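Side-chain contact in putative Scyalone Dehydratase (Novosphingobium aromaticivorans DSM 12444, PDB 3EF8), which is of unknown function but is probably a scytalone dehydratase-like lyase with the cone-shaped NTF2 fold: residues F48-G52 with R53-K57. Residues are numbered along the deposited sequence; the frame is centred on the assembly and turned at random.
Sequences FGATG and RDAYK
Of the Tyr-56 side chain it is CB that meets Ala-50, because chi1 of 164° sets CG anti to the backbone N and carries the ring away from the strand; Gly-52, with a positive phi of 87°, sits at the bend, after which helix segment 53-57 runs back roughly antiparallel to strand 48-51. The methyl of Ala-50 points into this bend and meets the start of the helix from the strand side: CB lies 3.5 Å from Tyr-56 N, closer than the 3.9 Å to Ala-55 CB and 4.1 Å to Tyr-56 CB. Ala-55 returns the contact, its methyl resting 3.4 Å from Thr-51 O. Gly-52 holds the N-cap position, and its carbonyl O accepts the first-turn bond from Tyr-56 N (3.1 Å), the donor in the carbonyl plane with an N-H...O angle of 151°. A water closes the mouth of the turn, donating to Thr-51 O and accepting from Ala-55 N, each at 2.9 Å. Leading away from the strand, the extended chain of Arg-53 takes NE to the carbonyl of Ala-33, while Lys-57 CE packs 3.7 Å above the guanidinium plane near its rim and NZ forms a salt bridge with Glu-30. The Tyr-56 ring stacks on Phe-36, tying this short helix to strand 36-37. With small methyls between them, strand and helix can pack closely, and the water links Thr-51 O to Ala-55 N: the turn is held by backbone and solvent, leaving the longer side chains to bind its surroundings.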
loop_
_atom_site.group_PDB
_atom_site.type_symbol
_atom_site.label_atom_id
_atom_site.label_comp_id
_atom_site.label_asym_id
_atom_site.label_seq_id
_atom_site.Cartn_x
_atom_site.Cartn_y
_atom_site.Cartn_z
ATOM N N PHE A 48 4.545 -19.770 18.689
ATOM C CA PHE A 48 3.610 -20.114 17.633
ATOM C C PHE A 48 4.091 -19.918 16.194
ATOM O O PHE A 48 4.330 -18.807 15.719
ATOM C CB PHE A 48 2.319 -19.354 17.816
ATOM C CG PHE A 48 1.384 -19.481 16.658
ATOM C CD1 PHE A 48 1.214 -20.697 16.019
ATOM C CD2 PHE A 48 0.638 -18.395 16.228
ATOM C CE1 PHE A 48 0.339 -20.816 14.945
ATOM C CE2 PHE A 48 -0.234 -18.516 15.166
ATOM C CZ PHE A 48 -0.382 -19.732 14.528
ATOM N N GLY A 49 4.143 -21.031 15.487
ATOM C CA GLY A 49 4.534 -21.014 14.097
ATOM C C GLY A 49 4.526 -22.384 13.473
ATOM O O GLY A 49 3.684 -23.242 13.787
ATOM N N ALA A 50 5.493 -22.588 12.599
ATOM C CA ALA A 50 5.589 -23.847 11.877
ATOM C C ALA A 50 6.992 -24.085 11.414
ATOM O O ALA A 50 7.683 -23.160 10.955
ATOM C CB ALA A 50 4.633 -23.849 10.696
ATOM N N THR A 51 7.422 -25.337 11.588
ATOM C CA THR A 51 8.688 -25.818 11.125
ATOM C C THR A 51 8.389 -26.848 10.049
ATOM O O THR A 51 7.818 -27.909 10.324
ATOM C CB THR A 51 9.560 -26.390 12.291
ATOM O OG1 THR A 51 9.901 -25.322 13.200
ATOM C CG2 THR A 51 10.802 -27.041 11.733
ATOM N N GLY A 52 8.758 -26.505 8.830
ATOM C CA GLY A 52 8.524 -27.307 7.662
ATOM C C GLY A 52 7.156 -27.055 7.023
ATOM O O GLY A 52 6.201 -26.573 7.649
ATOM N N ARG A 53 7.087 -27.414 5.767
ATOM C CA ARG A 53 5.935 -27.072 4.938
ATOM C C ARG A 53 4.644 -27.754 5.379
ATOM O O ARG A 53 3.577 -27.163 5.305
ATOM C CB ARG A 53 6.243 -27.338 3.483
ATOM C CG ARG A 53 5.155 -27.050 2.511
ATOM C CD ARG A 53 5.731 -27.247 1.152
ATOM N NE ARG A 53 4.769 -27.062 0.100
ATOM C CZ ARG A 53 4.083 -28.030 -0.482
ATOM N NH1 ARG A 53 4.243 -29.281 -0.104
ATOM N NH2 ARG A 53 3.236 -27.734 -1.457
ATOM N N ASP A 54 4.725 -29.001 5.853
ATOM C CA ASP A 54 3.508 -29.696 6.278
ATOM C C ASP A 54 2.913 -29.045 7.495
ATOM O O ASP A 54 1.702 -28.891 7.575
ATOM C CB ASP A 54 3.762 -31.191 6.557
ATOM C CG ASP A 54 3.879 -32.017 5.301
ATOM O OD1 ASP A 54 3.674 -31.535 4.171
ATOM O OD2 ASP A 54 4.241 -33.210 5.434
ATOM N N ALA A 55 3.759 -28.655 8.450
ATOM C CA ALA A 55 3.302 -27.942 9.652
ATOM C C ALA A 55 2.672 -26.607 9.225
ATOM O O ALA A 55 1.695 -26.172 9.815
ATOM C CB ALA A 55 4.447 -27.722 10.673
ATOM N N TYR A 56 3.266 -25.961 8.225
ATOM C CA TYR A 56 2.743 -24.668 7.737
ATOM C C TYR A 56 1.340 -24.890 7.154
ATOM O O TYR A 56 0.373 -24.137 7.433
ATOM C CB TYR A 56 3.677 -24.010 6.698
ATOM C CG TYR A 56 2.970 -22.904 5.924
ATOM C CD1 TYR A 56 2.664 -21.703 6.535
ATOM C CD2 TYR A 56 2.530 -23.108 4.639
ATOM C CE1 TYR A 56 1.942 -20.703 5.839
ATOM C CE2 TYR A 56 1.829 -22.141 3.944
ATOM C CZ TYR A 56 1.562 -20.929 4.533
ATOM O OH TYR A 56 0.841 -19.947 3.852
ATOM N N LYS A 57 1.203 -25.963 6.391
ATOM C CA LYS A 57 -0.087 -26.275 5.775
ATOM C C LYS A 57 -1.150 -26.379 6.856
ATOM O O LYS A 57 -2.289 -25.967 6.670
ATOM C CB LYS A 57 -0.030 -27.603 4.998
ATOM C CG LYS A 57 0.707 -27.569 3.659
ATOM C CD LYS A 57 0.540 -28.928 2.905
ATOM C CE LYS A 57 0.627 -28.760 1.383
ATOM N NZ LYS A 57 0.511 -30.013 0.580
HETATM O O HOH W 1 6.433 -29.747 8.613
#